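Local coordinates for beta-alanyl-CoA:ammonia lyase 2 (PDB 4MTU), which probably catalyses the reversible elimination of ammonia from beta-alanyl-CoA to give acrylyl-CoA, working as a zinc-containing, six-chain assembly of hot dog fold subunits, at residues Thr20-Val24 against Pro62-Gly66; Ile29-Gly34 against Tyr54-Phe59; Val42-Asp47 against Asn128-Glu134. All blocks are in the same frame, centred on the assembly; numbering follows the deposited sequence.

Interaction 1 (Thr20-Val24 against Pro62-Gly66)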
loop_
_atom_site.group_PDB
_atom_site.type_symbol
_atom_site.label_atom_id
_atom_site.label_comp_id
_atom_site.label_asym_id
_atom_site.label_seq_id
_atom_site.Cartn_x
_atom_site.Cartn_y
_atom_site.Cartn_z
ATOM N N THR A 20 -0.054 14.736 8.152
ATOM C CA THR A 20 1.243 15.149 8.593
ATOM C C THR A 20 1.412 14.922 10.095
ATOM O O THR A 20 0.456 14.664 10.839
ATOM C CB THR A 20 1.407 16.688 8.268
ATOM O OG1 THR A 20 0.239 17.407 8.628
ATOM C CG2 THR A 20 1.617 16.877 6.759
ATOM N N GLY A 21 2.652 14.919 10.538
ATOM C CA GLY A 21 2.965 14.757 11.955
ATOM C C GLY A 21 2.830 13.312 12.461
ATOM O O GLY A 21 2.688 13.069 13.656
ATOM N N ASN A 22 2.933 12.337 11.541
ATOM C CA ASN A 22 2.865 10.912 11.916
ATOM C C ASN A 22 1.538 10.526 12.543
ATOM O O ASN A 22 1.438 9.533 13.258
ATOM C CB ASN A 22 4.023 10.517 12.813
ATOM C CG ASN A 22 5.290 10.562 11.991
ATOM O OD1 ASN A 22 5.428 9.834 10.999
ATOM N ND2 ASN A 22 6.161 11.557 12.285
ATOM N N LEU A 23 0.465 11.259 12.200
ATOM C CA LEU A 23 -0.851 11.048 12.747
ATOM C C LEU A 23 -1.628 10.065 11.870
ATOM O O LEU A 23 -1.743 10.239 10.642
ATOM C CB LEU A 23 -1.575 12.392 12.819
ATOM C CG LEU A 23 -2.962 12.363 13.422
ATOM C CD1 LEU A 23 -2.946 11.978 14.896
ATOM C CD2 LEU A 23 -3.592 13.746 13.282
ATOM N N VAL A 24 -2.172 9.028 12.505
ATOM C CA VAL A 24 -3.017 8.048 11.841
ATOM C C VAL A 24 -4.442 8.589 11.808
ATOM O O VAL A 24 -4.891 9.296 12.720
ATOM C CB VAL A 24 -2.940 6.701 12.570
ATOM C CG1 VAL A 24 -3.763 5.643 11.905
ATOM C CG2 VAL A 24 -1.476 6.253 12.708
ATOM N N PRO A 62 -5.867 10.484 20.005
ATOM C CA PRO A 62 -5.143 10.397 18.733
ATOM C C PRO A 62 -4.250 9.176 18.717
ATOM O O PRO A 62 -3.765 8.738 19.747
ATOM C CB PRO A 62 -4.315 11.697 18.734
ATOM C CG PRO A 62 -4.099 12.006 20.186
ATOM C CD PRO A 62 -5.347 11.576 20.900
ATOM N N VAL A 63 -3.987 8.685 17.500
ATOM C CA VAL A 63 -3.150 7.523 17.252
ATOM C C VAL A 63 -2.017 7.949 16.308
ATOM O O VAL A 63 -2.285 8.628 15.319
ATOM C CB VAL A 63 -4.016 6.397 16.628
ATOM C CG1 VAL A 63 -3.139 5.212 16.258
ATOM C CG2 VAL A 63 -5.120 5.967 17.572
ATOM N N TYR A 64 -0.821 7.503 16.662
ATOM C CA TYR A 64 0.402 7.851 15.914
ATOM C C TYR A 64 1.153 6.627 15.462
ATOM O O TYR A 64 1.020 5.524 16.029
ATOM C CB TYR A 64 1.317 8.675 16.819
ATOM C CG TYR A 64 0.746 10.033 17.208
ATOM C CD1 TYR A 64 0.905 11.109 16.376
ATOM C CD2 TYR A 64 0.060 10.162 18.397
ATOM C CE1 TYR A 64 0.352 12.351 16.734
ATOM C CE2 TYR A 64 -0.487 11.342 18.790
ATOM C CZ TYR A 64 -0.321 12.418 17.943
ATOM O OH TYR A 64 -0.860 13.669 18.321
ATOM N N VAL A 65 2.027 6.817 14.487
ATOM C CA VAL A 65 3.046 5.821 14.108
ATOM C C VAL A 65 3.732 5.363 15.383
ATOM O O VAL A 65 4.116 6.174 16.250
ATOM C CB VAL A 65 4.046 6.440 13.133
ATOM C CG1 VAL A 65 5.187 5.482 12.843
ATOM C CG2 VAL A 65 3.342 6.848 11.849
ATOM N N GLY A 66 3.930 4.035 15.497
ATOM C CA GLY A 66 4.599 3.419 16.610
ATOM C C GLY A 66 3.698 3.062 17.758
ATOM O O GLY A 66 4.114 2.440 18.737
HETATM O O HOH W 1 -5.715 9.627 15.355
#
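L23 and Y64 make a single beta bridge of the antiparallel, non-hydrogen-bonded type, held by the residues beside them. V65 N donates to N22 O at 3.0 Å, while V24 N gives a 2.8 Å bond to V63 O. Water 1 extends this link, donating to V24 O and accepting from V63 N.

From CB outward, Y64 runs along the other loop. CB lies beside N22 O at 3.7 Å. With CG anti to its own carbonyl carbon (chi1 -65°), the ring brings CD1 to 3.5 Å from N22 O, and G21 O also lies at that edge, near the ring plane. Further out, CE1 meets L23 CD1 at 3.8 Å, and CZ is barely farther from the same methyl. L23 CD1 thus sits over one ring face in a CH-pi contact, 4.2 Å from the Y64 centroid. It also reaches P62 CB, while L23 packs against L50 of the third subunit. Beside the bridge, V24 CB rests against V63 CG1 at 4.0 Å, and both valines touch M12. The arrangement joins two connections of the hot dog fold: the loop leading into helix 27-45 and the loop between strands 50-59 and 68-78.

Interaction 2 (Ile29-Gly34 against Tyr54-Phe59)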
loop_
_atom_site.group_PDB
_atom_site.type_symbol
_atom_site.label_atom_id
_atom_site.label_comp_id
_atom_site.label_asym_id
_atom_site.label_seq_id
_atom_site.Cartn_x
_atom_site.Cartn_y
_atom_site.Cartn_z
ATOM N N ILE A 29 -9.033 2.837 12.322
ATOM C CA ILE A 29 -9.718 2.039 13.330
ATOM C C ILE A 29 -10.957 1.365 12.724
ATOM O O ILE A 29 -11.232 0.192 12.981
ATOM C CB ILE A 29 -10.146 2.947 14.523
ATOM C CG1 ILE A 29 -8.913 3.514 15.232
ATOM C CG2 ILE A 29 -11.048 2.172 15.443
ATOM C CD1 ILE A 29 -9.243 4.579 16.282
ATOM N N VAL A 30 -11.717 2.120 11.910
ATOM C CA VAL A 30 -12.909 1.584 11.274
ATOM C C VAL A 30 -12.533 0.445 10.321
ATOM O O VAL A 30 -13.250 -0.563 10.302
ATOM C CB VAL A 30 -13.679 2.709 10.582
ATOM C CG1 VAL A 30 -14.936 2.155 9.917
ATOM C CG2 VAL A 30 -14.027 3.828 11.569
ATOM N N ASN A 31 -11.431 0.542 9.638
ATOM C CA ASN A 31 -10.952 -0.547 8.800
ATOM C C ASN A 31 -10.797 -1.827 9.630
ATOM O O ASN A 31 -11.224 -2.911 9.271
ATOM C CB ASN A 31 -9.659 -0.091 8.133
ATOM C CG ASN A 31 -9.117 -1.168 7.236
ATOM O OD1 ASN A 31 -9.855 -1.961 6.740
ATOM N ND2 ASN A 31 -7.831 -1.264 7.053
ATOM N N GLN A 32 -10.132 -1.668 10.800
ATOM C CA GLN A 32 -9.891 -2.831 11.635
ATOM C C GLN A 32 -11.187 -3.390 12.224
ATOM O O GLN A 32 -11.347 -4.620 12.275
ATOM C CB GLN A 32 -8.872 -2.534 12.768
ATOM C CG GLN A 32 -8.183 -3.788 13.188
ATOM C CD GLN A 32 -7.346 -4.390 12.099
ATOM O OE1 GLN A 32 -6.671 -3.655 11.347
ATOM N NE2 GLN A 32 -7.357 -5.682 11.963
ATOM N N TRP A 33 -12.097 -2.525 12.645
ATOM C CA TRP A 33 -13.400 -3.015 13.160
ATOM C C TRP A 33 -14.154 -3.776 12.062
ATOM O O TRP A 33 -14.861 -4.739 12.401
ATOM C CB TRP A 33 -14.206 -1.858 13.659
ATOM C CG TRP A 33 -13.740 -1.289 14.983
ATOM C CD1 TRP A 33 -13.001 -1.913 15.938
ATOM C CD2 TRP A 33 -14.047 0.020 15.477
ATOM N NE1 TRP A 33 -12.806 -1.071 17.024
ATOM C CE2 TRP A 33 -13.456 0.132 16.740
ATOM C CE3 TRP A 33 -14.731 1.110 14.932
ATOM C CZ2 TRP A 33 -13.567 1.302 17.537
ATOM C CZ3 TRP A 33 -14.831 2.247 15.682
ATOM C CH2 TRP A 33 -14.246 2.349 16.972
ATOM N N GLY A 34 -14.013 -3.395 10.799
ATOM C CA GLY A 34 -14.640 -4.173 9.751
ATOM C C GLY A 34 -14.127 -5.617 9.754
ATOM O O GLY A 34 -14.908 -6.566 9.587
ATOM N N TYR A 54 -22.913 1.808 10.991
ATOM C CA TYR A 54 -22.555 2.096 12.364
ATOM C C TYR A 54 -23.481 3.114 12.941
ATOM O O TYR A 54 -23.889 4.086 12.354
ATOM C CB TYR A 54 -21.149 2.644 12.460
ATOM C CG TYR A 54 -19.985 1.723 12.168
ATOM C CD1 TYR A 54 -19.435 1.622 10.905
ATOM C CD2 TYR A 54 -19.392 0.981 13.156
ATOM C CE1 TYR A 54 -18.381 0.826 10.617
ATOM C CE2 TYR A 54 -18.312 0.178 12.916
ATOM C CZ TYR A 54 -17.780 0.082 11.626
ATOM O OH TYR A 54 -16.712 -0.708 11.430
ATOM N N LYS A 55 -23.434 3.100 14.327
ATOM C CA LYS A 55 -23.932 4.213 15.161
ATOM C C LYS A 55 -22.897 4.571 16.216
ATOM O O LYS A 55 -22.211 3.706 16.790
ATOM C CB LYS A 55 -25.249 3.809 15.864
ATOM N N ASP A 56 -22.757 5.874 16.512
ATOM C CA ASP A 56 -22.036 6.328 17.678
ATOM C C ASP A 56 -20.566 5.937 17.521
ATOM O O ASP A 56 -20.024 5.484 18.536
ATOM C CB ASP A 56 -22.653 5.857 18.967
ATOM C CG ASP A 56 -24.050 6.434 19.101
ATOM O OD1 ASP A 56 -24.259 7.657 18.880
ATOM O OD2 ASP A 56 -24.970 5.634 19.364
ATOM N N ILE A 57 -19.977 6.097 16.272
ATOM C CA ILE A 57 -18.519 5.958 16.321
ATOM C C ILE A 57 -18.009 7.161 17.119
ATOM O O ILE A 57 -18.350 8.315 16.763
ATOM C CB ILE A 57 -17.861 5.907 14.966
ATOM C CG1 ILE A 57 -18.296 4.673 14.167
ATOM C CG2 ILE A 57 -16.353 6.000 15.130
ATOM C CD1 ILE A 57 -17.773 4.612 12.780
ATOM N N GLU A 58 -17.192 6.954 18.133
ATOM C CA GLU A 58 -16.494 7.985 18.823
ATOM C C GLU A 58 -14.989 7.721 18.835
ATOM O O GLU A 58 -14.568 6.635 19.164
ATOM C CB GLU A 58 -16.995 8.056 20.264
ATOM C CG GLU A 58 -18.471 8.213 20.455
ATOM N N PHE A 59 -14.234 8.719 18.389
ATOM C CA PHE A 59 -12.787 8.683 18.376
ATOM C C PHE A 59 -12.330 9.493 19.590
ATOM O O PHE A 59 -12.641 10.703 19.680
ATOM C CB PHE A 59 -12.184 9.244 17.117
ATOM C CG PHE A 59 -12.624 8.513 15.823
ATOM C CD1 PHE A 59 -12.374 7.134 15.685
ATOM C CD2 PHE A 59 -13.226 9.179 14.825
ATOM C CE1 PHE A 59 -12.739 6.502 14.481
ATOM C CE2 PHE A 59 -13.578 8.556 13.630
ATOM C CZ PHE A 59 -13.324 7.207 13.484
HETATM O O HOH W 2 -16.339 -1.118 8.858
#
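I29, V30 and W33 turn one side of helix 27-45 toward Y54, I57 and F59, the local helix axis passing 11.4 Å from that of strand 56-59, with N-to-C directions 131° apart. No hydrogen bond joins the two segments directly; side chains carry the contact.

V30 is at its centre, and its two methyls have separate jobs. CG1, anti to the backbone N (chi1 -180°), lies 3.8 Å from Y54 CE1, the two side chains running past each other in opposite directions. CG2 meets the edge of the F59 ring in its plane, 3.9 Å from CZ, and also touches I57 CD1 at 4.0 Å. I57 is a spacer between the aromatics of its own segment: its CD1 lies over one face of Y54 and its CG2 over one face of F59, each offset toward the rim.

This is the core of the hot dog fold, in which an antiparallel sheet wraps around a long central helix. Strand 50-59 is the outermost on this side within the chain, but Y54, I57 and E58 pair with an antiparallel strand of the third subunit, carrying the sheet across the interface.

On the helix side, W33 presents the edge of its indole to the strand, with CZ3 4.1 Å from I57 CG2. I29 CG2 lies over one indole face, toward its rim, and W33 NE1 bonds to E88 O. I29 CD1 reaches F59 CD1 at 4.1 Å. The Y54 hydroxyl comes within 3.5 Å of W33 CB. Buried among these apolar groups, Y54 OH shares a 2.6 Å hydrogen bond with water 2, which lies at the edge of the ring, in its plane, and donates a long, weak bond to V30 O.

Interaction 3 (Val42-Asp47 against Asn128-Glu134); sequences VYVDGD and NQRGPQE. With ZN (zinc ion), chain B.
D45 carries an unusual chi1 of -93°, which turns its carboxylate to the zinc ion, with OD2 also near G131 N, while R130 bends at chi3 (-53°) so that its guanidinium edge turns to G46 O. The site lies where the central helix of the hot dog fold ends: G46 leaves helical geometry with positive phi, and the segment 128-134 runs past in the reverse direction.

Three carbonyls near this end, of Y43, D45 and G46, accept bonds from the other segment. Q133 N donates to Y43 O at 2.8 Å and almost straight (171°), and R130 N bonds to D45 O. G46 O takes two bonds side-on, from R130 NE at 2.9 Å and R130 NH2 at 3.2 Å, and lies in the guanidinium plane; NH2 also bonds to A106 O of the fifth subunit. The bent Q133 side chain packs its CG against G46 CA; its NE2 turns back to G131 O, and OE1 bonds to T107 of the fifth subunit. Farther along, E134 CG sits over one face of the Y43 ring in a CH-pi contact.

D45 binds zinc with both oxygens, OD1 at 2.3 Å and OD2 at 2.1 Å. OD2 also accepts a weak bond from G131 N, while OD1 is hydrogen-bonded to Y83 OH. H142 and three waters complete six ligand atoms. Two of those waters are anchored by the protein: water 3 donates to V44 O at 2.8 Å, and water 5 to OE1 of Q129, whose NE2 is held by I124 O, at 2.6 Å.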
loop_
_atom_site.group_PDB
_atom_site.type_symbol
_atom_site.label_atom_id
_atom_site.label_comp_id
_atom_site.label_asym_id
_atom_site.label_seq_id
_atom_site.Cartn_x
_atom_site.Cartn_y
_atom_site.Cartn_z
ATOM N N VAL A 42 -18.030 -14.894 10.664
ATOM C CA VAL A 42 -17.542 -16.222 10.326
ATOM C C VAL A 42 -17.894 -17.199 11.443
ATOM O O VAL A 42 -18.368 -18.320 11.209
ATOM C CB VAL A 42 -16.004 -16.190 10.051
ATOM C CG1 VAL A 42 -15.470 -17.623 9.898
ATOM C CG2 VAL A 42 -15.716 -15.335 8.813
ATOM N N TYR A 43 -17.626 -16.784 12.673
ATOM C CA TYR A 43 -17.874 -17.670 13.808
ATOM C C TYR A 43 -19.352 -17.934 14.108
ATOM O O TYR A 43 -19.718 -19.031 14.489
ATOM C CB TYR A 43 -17.179 -17.136 15.066
ATOM C CG TYR A 43 -15.682 -17.086 14.983
ATOM C CD1 TYR A 43 -14.935 -17.882 14.121
ATOM C CD2 TYR A 43 -14.957 -16.204 15.792
ATOM C CE1 TYR A 43 -13.569 -17.814 14.045
ATOM C CE2 TYR A 43 -13.593 -16.148 15.713
ATOM C CZ TYR A 43 -12.879 -16.937 14.859
ATOM O OH TYR A 43 -11.512 -16.853 14.753
ATOM N N VAL A 44 -20.193 -16.917 13.940
ATOM C CA VAL A 44 -21.603 -17.081 14.325
ATOM C C VAL A 44 -22.409 -17.792 13.250
ATOM O O VAL A 44 -23.385 -18.489 13.570
ATOM C CB VAL A 44 -22.248 -15.726 14.733
ATOM C CG1 VAL A 44 -22.599 -14.881 13.561
ATOM C CG2 VAL A 44 -23.438 -16.025 15.649
ATOM N N ASP A 45 -22.062 -17.617 11.970
ATOM C CA ASP A 45 -22.897 -18.167 10.884
ATOM C C ASP A 45 -22.119 -18.537 9.631
ATOM O O ASP A 45 -22.763 -18.838 8.607
ATOM C CB ASP A 45 -24.122 -17.337 10.617
ATOM C CG ASP A 45 -25.369 -17.743 11.353
ATOM O OD1 ASP A 45 -26.070 -16.911 11.952
ATOM O OD2 ASP A 45 -25.676 -18.980 11.390
ATOM N N GLY A 46 -20.803 -18.581 9.655
ATOM C CA GLY A 46 -20.074 -19.204 8.579
ATOM C C GLY A 46 -20.049 -18.459 7.255
ATOM O O GLY A 46 -19.888 -19.100 6.199
ATOM N N ASP A 47 -20.130 -17.135 7.298
ATOM C CA ASP A 47 -20.105 -16.299 6.101
ATOM C C ASP A 47 -19.350 -15.008 6.441
ATOM O O ASP A 47 -19.462 -14.547 7.583
ATOM C CB ASP A 47 -21.521 -16.002 5.650
ATOM C CG ASP A 47 -21.587 -15.411 4.261
ATOM O OD1 ASP A 47 -21.485 -14.154 4.122
ATOM O OD2 ASP A 47 -21.728 -16.175 3.273
ATOM N N ASN A 128 -27.582 -17.734 3.181
ATOM C CA ASN A 128 -26.172 -17.849 3.349
ATOM C C ASN A 128 -25.755 -18.149 4.788
ATOM O O ASN A 128 -24.539 -18.353 5.037
ATOM C CB ASN A 128 -25.432 -16.577 2.928
ATOM C CG ASN A 128 -25.536 -16.353 1.429
ATOM O OD1 ASN A 128 -25.502 -17.293 0.658
ATOM N ND2 ASN A 128 -25.756 -15.106 1.072
ATOM N N GLN A 129 -26.672 -18.196 5.741
ATOM C CA GLN A 129 -26.318 -18.528 7.121
ATOM C C GLN A 129 -26.101 -20.055 7.234
ATOM O O GLN A 129 -26.860 -20.864 6.709
ATOM C CB GLN A 129 -27.392 -18.100 8.079
ATOM C CG GLN A 129 -27.557 -16.573 8.136
ATOM C CD GLN A 129 -28.722 -16.084 8.950
ATOM O OE1 GLN A 129 -29.257 -16.819 9.812
ATOM N NE2 GLN A 129 -29.111 -14.841 8.809
ATOM N N ARG A 130 -25.031 -20.431 7.922
ATOM C CA ARG A 130 -24.604 -21.833 8.010
ATOM C C ARG A 130 -24.537 -22.360 9.405
ATOM O O ARG A 130 -24.121 -23.495 9.626
ATOM C CB ARG A 130 -23.286 -22.071 7.250
ATOM C CG ARG A 130 -23.357 -21.601 5.807
ATOM C CD ARG A 130 -22.239 -22.085 4.927
ATOM N NE ARG A 130 -20.922 -21.767 5.532
ATOM C CZ ARG A 130 -20.001 -22.611 5.873
ATOM N NH1 ARG A 130 -20.055 -23.916 5.645
ATOM N NH2 ARG A 130 -18.868 -22.167 6.457
ATOM N N GLY A 131 -24.937 -21.560 10.393
ATOM C CA GLY A 131 -24.848 -21.928 11.780
ATOM C C GLY A 131 -23.408 -21.676 12.342
ATOM O O GLY A 131 -22.467 -21.336 11.625
ATOM N N PRO A 132 -23.297 -21.831 13.631
ATOM C CA PRO A 132 -22.024 -21.521 14.312
ATOM C C PRO A 132 -20.886 -22.381 13.779
ATOM O O PRO A 132 -21.040 -23.556 13.466
ATOM C CB PRO A 132 -22.294 -21.761 15.771
ATOM C CG PRO A 132 -23.757 -21.677 15.942
ATOM C CD PRO A 132 -24.339 -22.157 14.623
ATOM N N GLN A 133 -19.677 -21.756 13.730
ATOM C CA GLN A 133 -18.502 -22.381 13.236
ATOM C C GLN A 133 -17.398 -22.565 14.263
ATOM O O GLN A 133 -16.372 -23.173 13.996
ATOM C CB GLN A 133 -17.900 -21.614 12.035
ATOM C CG GLN A 133 -18.906 -21.441 10.903
ATOM C CD GLN A 133 -19.287 -22.733 10.219
ATOM O OE1 GLN A 133 -18.424 -23.540 9.872
ATOM N NE2 GLN A 133 -20.589 -22.909 10.052
ATOM N N GLU A 134 -17.540 -21.931 15.417
ATOM C CA GLU A 134 -16.528 -21.822 16.473
ATOM C C GLU A 134 -17.265 -22.159 17.782
ATOM O O GLU A 134 -18.404 -21.695 17.994
ATOM C CB GLU A 134 -15.847 -20.496 16.465
ATOM C CG GLU A 134 -14.515 -20.430 17.184
ATOM C CD GLU A 134 -14.597 -20.193 18.680
ATOM O OE1 GLU A 134 -15.669 -19.861 19.213
ATOM O OE2 GLU A 134 -13.509 -20.286 19.344
HETATM ZN ZN ZN B . -27.358 -18.700 12.686
HETATM O O HOH W 3 -26.034 -18.756 14.394
HETATM O O HOH W 4 -22.397 -18.774 3.453
HETATM O O HOH W 5 -28.617 -19.055 11.032
HETATM O O HOH W 6 -27.823 -20.652 13.302
#

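Overall arrangement
Helix 27-45 links interactions 2 and 3: interaction 2 uses its first turns and interaction 3 its last, their centres 23 Å apart and nearest atoms about 9 Å apart. Interaction 1 lies beyond the beginning of that helix, 17 Å from interaction 2 centre to centre, and closes the loop of chain within which interaction 2 is nested. Interactions 1 and 2 both meet the third subunit; interaction 3 borders the fifth, which interaction 2 also touches through Q32. The zinc ion belongs to interaction 3 alone; interaction 1 is on the opposite side of the chain's centre, 36 Å from interaction 3 between centres, and interaction 2 is likewise away from the metal.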